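Local coordinates for putative glycosyl hydrolase (Bacteroides thetaiotaomicron VPI-5482, PDB 3K11), which probably acts as a glycosyl hydrolase of family 88, its substrate and precise reaction still undefined, at residues T61-M66 with F111-E116. Sequence-based numbering, arbitrary orientation.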
ATOM      1  N   THR A  61      34.610  22.837 -40.524  1.00 27.62           N
ATOM      2  CA  THR A  61      35.026  21.580 -41.142  1.00 32.48           C
ATOM      3  C   THR A  61      36.552  21.390 -41.117  1.00 32.68           C
ATOM      4  O   THR A  61      37.010  20.269 -41.270  1.00 34.29           O
ATOM      5  CB  THR A  61      34.554  21.517 -42.570  1.00 32.01           C
ATOM      6  OG1 THR A  61      35.043  22.661 -43.251  1.00 35.37           O
ATOM      7  CG2 THR A  61      33.052  21.529 -42.641  1.00 38.46           C
ATOM      8  N   ASP A  62      37.330  22.456 -40.941  1.00 31.37           N
ATOM      9  CA  ASP A  62      38.789  22.318 -40.830  1.00 30.73           C
ATOM     10  C   ASP A  62      39.183  22.100 -39.386  1.00 27.46           C
ATOM     11  O   ASP A  62      39.530  23.026 -38.645  1.00 31.17           O
ATOM     12  CB  ASP A  62      39.499  23.526 -41.391  1.00 34.00           C
ATOM     13  CG  ASP A  62      41.002  23.333 -41.463  1.00 35.51           C
ATOM     14  OD1 ASP A  62      41.516  22.329 -40.904  1.00 39.54           O
ATOM     15  OD2 ASP A  62      41.648  24.219 -42.059  1.00 44.21           O
ATOM     16  N   TYR A  63      39.130  20.850 -38.991  1.00 28.10           N
ATOM     17  CA  TYR A  63      39.381  20.475 -37.626  1.00 29.40           C
ATOM     18  C   TYR A  63      40.822  20.672 -37.199  1.00 30.70           C
ATOM     19  O   TYR A  63      41.092  20.892 -36.046  1.00 32.52           O
ATOM     20  CB  TYR A  63      38.983  19.029 -37.373  1.00 29.62           C
ATOM     21  CG  TYR A  63      37.550  18.691 -37.714  1.00 26.81           C
ATOM     22  CD1 TYR A  63      36.521  19.602 -37.477  1.00 30.18           C
ATOM     23  CD2 TYR A  63      37.207  17.440 -38.205  1.00 25.85           C
ATOM     24  CE1 TYR A  63      35.207  19.289 -37.752  1.00 27.87           C
ATOM     25  CE2 TYR A  63      35.892  17.117 -38.486  1.00 30.08           C
ATOM     26  CZ  TYR A  63      34.888  18.055 -38.257  1.00 30.38           C
ATOM     27  OH  TYR A  63      33.572  17.787 -38.535  1.00 25.76           O
ATOM     28  N   THR A  64      41.751  20.610 -38.142  0.50 30.36           N
ATOM     29  CA  THR A  64      43.157  20.738 -37.789  0.50 29.74           C
ATOM     30  C   THR A  64      43.451  22.177 -37.394  0.50 29.71           C
ATOM     31  O   THR A  64      44.293  22.425 -36.535  0.50 30.65           O
ATOM     32  CB  THR A  64      44.070  20.256 -38.923  0.50 30.59           C
ATOM     33  OG1 THR A  64      43.877  21.083 -40.074  0.50 31.73           O
ATOM     34  CG2 THR A  64      43.757  18.774 -39.265  0.50 21.14           C
ATOM     35  N   ALA A  65      42.689  23.106 -37.962  1.00 29.67           N
ATOM     36  CA  ALA A  65      42.866  24.541 -37.718  1.00 30.39           C
ATOM     37  C   ALA A  65      42.049  25.144 -36.572  1.00 30.69           C
ATOM     38  O   ALA A  65      42.319  26.275 -36.165  1.00 33.81           O
ATOM     39  CB  ALA A  65      42.515  25.300 -38.990  1.00 32.17           C
HETATM   40  N   MSE A  66      41.043  24.448 -36.075  0.50 27.00           N
HETATM   41  CA  MSE A  66      40.176  25.071 -35.087  0.50 23.86           C
HETATM   42  C   MSE A  66      40.828  25.273 -33.729  0.50 26.76           C
HETATM   43  O   MSE A  66      41.861  24.674 -33.412  0.50 27.49           O
HETATM   44  CB  MSE A  66      38.917  24.247 -34.926  0.50 25.97           C
HETATM   45  CG  MSE A  66      39.151  22.939 -34.228  0.50 19.28           C
HETATM   46 SE   MSE A  66      37.619  21.842 -34.372  0.38 14.82          SE
HETATM   47  CE  MSE A  66      36.971  22.445 -35.919  0.50 36.98           C
ATOM     48  N   PHE A 111      29.116   7.619 -33.782  1.00 25.60           N
ATOM     49  CA  PHE A 111      30.382   7.079 -33.281  1.00 25.48           C
ATOM     50  C   PHE A 111      31.569   7.419 -34.154  1.00 24.44           C
ATOM     51  O   PHE A 111      32.640   7.741 -33.654  1.00 25.05           O
ATOM     52  CB  PHE A 111      30.307   5.543 -33.097  1.00 24.48           C
ATOM     53  CG  PHE A 111      29.468   5.076 -31.931  1.00 25.39           C
ATOM     54  CD1 PHE A 111      29.011   5.949 -30.956  1.00 22.92           C
ATOM     55  CD2 PHE A 111      29.236   3.717 -31.770  1.00 28.82           C
ATOM     56  CE1 PHE A 111      28.319   5.489 -29.893  1.00 25.50           C
ATOM     57  CE2 PHE A 111      28.518   3.259 -30.661  1.00 21.48           C
ATOM     58  CZ  PHE A 111      28.044   4.144 -29.775  1.00 21.13           C
ATOM     59  N   ARG A 112      31.398   7.365 -35.468  1.00 24.79           N
ATOM     60  CA  ARG A 112      32.503   7.708 -36.360  1.00 23.72           C
ATOM     61  C   ARG A 112      32.857   9.202 -36.238  1.00 25.74           C
ATOM     62  O   ARG A 112      34.016   9.563 -36.319  1.00 23.75           O
ATOM     63  CB  ARG A 112      32.175   7.335 -37.806  1.00 25.01           C
ATOM     64  CG  ARG A 112      32.186   5.840 -38.000  1.00 25.58           C
ATOM     65  CD  ARG A 112      31.681   5.413 -39.348  1.00 22.05           C
ATOM     66  NE  ARG A 112      31.605   3.961 -39.363  1.00 23.81           N
ATOM     67  CZ  ARG A 112      32.618   3.148 -39.651  1.00 28.08           C
ATOM     68  NH1 ARG A 112      33.793   3.622 -40.010  1.00 23.98           N
ATOM     69  NH2 ARG A 112      32.451   1.845 -39.590  1.00 26.63           N
ATOM     70  N   PHE A 113      31.841  10.045 -36.026  1.00 23.90           N
ATOM     71  CA  PHE A 113      32.011  11.469 -35.867  1.00 22.81           C
ATOM     72  C   PHE A 113      32.779  11.733 -34.583  1.00 25.26           C
ATOM     73  O   PHE A 113      33.729  12.489 -34.573  1.00 22.30           O
ATOM     74  CB  PHE A 113      30.640  12.162 -35.815  1.00 25.13           C
ATOM     75  CG  PHE A 113      30.702  13.598 -35.336  1.00 21.43           C
ATOM     76  CD1 PHE A 113      31.260  14.581 -36.148  1.00 20.01           C
ATOM     77  CD2 PHE A 113      30.219  13.955 -34.096  1.00 24.59           C
ATOM     78  CE1 PHE A 113      31.319  15.901 -35.725  1.00 21.38           C
ATOM     79  CE2 PHE A 113      30.266  15.265 -33.658  1.00 23.50           C
ATOM     80  CZ  PHE A 113      30.818  16.245 -34.473  1.00 23.96           C
ATOM     81  N   LEU A 114      32.359  11.132 -33.485  1.00 21.86           N
ATOM     82  CA  LEU A 114      33.068  11.334 -32.219  1.00 22.75           C
ATOM     83  C   LEU A 114      34.520  10.839 -32.311  1.00 23.32           C
ATOM     84  O   LEU A 114      35.429  11.498 -31.797  1.00 24.68           O
ATOM     85  CB  LEU A 114      32.338  10.643 -31.080  1.00 23.94           C
ATOM     86  CG  LEU A 114      30.985  11.247 -30.670  1.00 26.83           C
ATOM     87  CD1 LEU A 114      30.346  10.371 -29.591  1.00 24.04           C
ATOM     88  CD2 LEU A 114      31.126  12.714 -30.213  1.00 23.59           C
ATOM     89  N   ALA A 115      34.729   9.687 -32.947  1.00 24.78           N
ATOM     90  CA  ALA A 115      36.112   9.149 -33.162  1.00 24.63           C
ATOM     91  C   ALA A 115      36.967  10.093 -33.988  1.00 26.09           C
ATOM     92  O   ALA A 115      38.176  10.271 -33.740  1.00 23.21           O
ATOM     93  CB  ALA A 115      36.052   7.756 -33.842  1.00 24.72           C
ATOM     94  N   GLU A 116      36.353  10.694 -34.995  1.00 23.01           N
ATOM     95  CA  GLU A 116      37.056  11.597 -35.862  1.00 23.88           C
ATOM     96  C   GLU A 116      37.454  12.865 -35.127  1.00 25.08           C
ATOM     97  O   GLU A 116      38.578  13.313 -35.268  1.00 24.37           O
ATOM     98  CB  GLU A 116      36.162  11.978 -37.023  1.00 23.29           C
ATOM     99  CG  GLU A 116      36.832  12.907 -38.007  1.00 28.70           C
ATOM    100  CD  GLU A 116      35.888  13.345 -39.088  1.00 32.72           C
ATOM    101  OE1 GLU A 116      34.645  13.185 -38.930  1.00 41.69           O
ATOM    102  OE2 GLU A 116      36.407  13.876 -40.079  1.00 34.56           O
TER
HETATM  103  O   HOH W   1      32.935  15.399 -39.598  1.00 37.59           O
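With CG anti to its own carbonyl carbon (chi1 -56°), Y63 sends its ring out of the loop toward helix 101-128, where E116, CG anti to the backbone N and the chain extended beyond it, reaches back to the ring's edge. E116 OE2 stops 3.6 Å from Y63 CE2, close to the ring plane, and the carboxylate plane stands 84° from that of the ring. A single water ties the two polar ends together: it lies 2.7 Å from Y63 OH and donates to E116 OE1 at 2.9 Å. One turn back on the helix, F113 presents the edge of its ring, CE1 coming 4.1 Å from Y63 OH. The loop, which joins strands 59-60 and 70-72, thus packs on a long helix of what is, as in family 88 glycosyl hydrolases, probably an (alpha/alpha)6 barrel, with V51 of strand 51-53 touching both Y63 and F113. Over the centre of one face of the Y63 ring lies T61 O, 3.8 Å above the plane. An alanine in place of Y63 would be likely to leave the bridging water without its loop partner and open a gap beside F113 and E116. Next to the tyrosine, D62 forms an Asx motif: its OD1 accepts from A65 N at 3.3 Å, from above the carboxylate plane. R123, farther along the same helix, hydrogen-bonds the carbonyl oxygen of Y63.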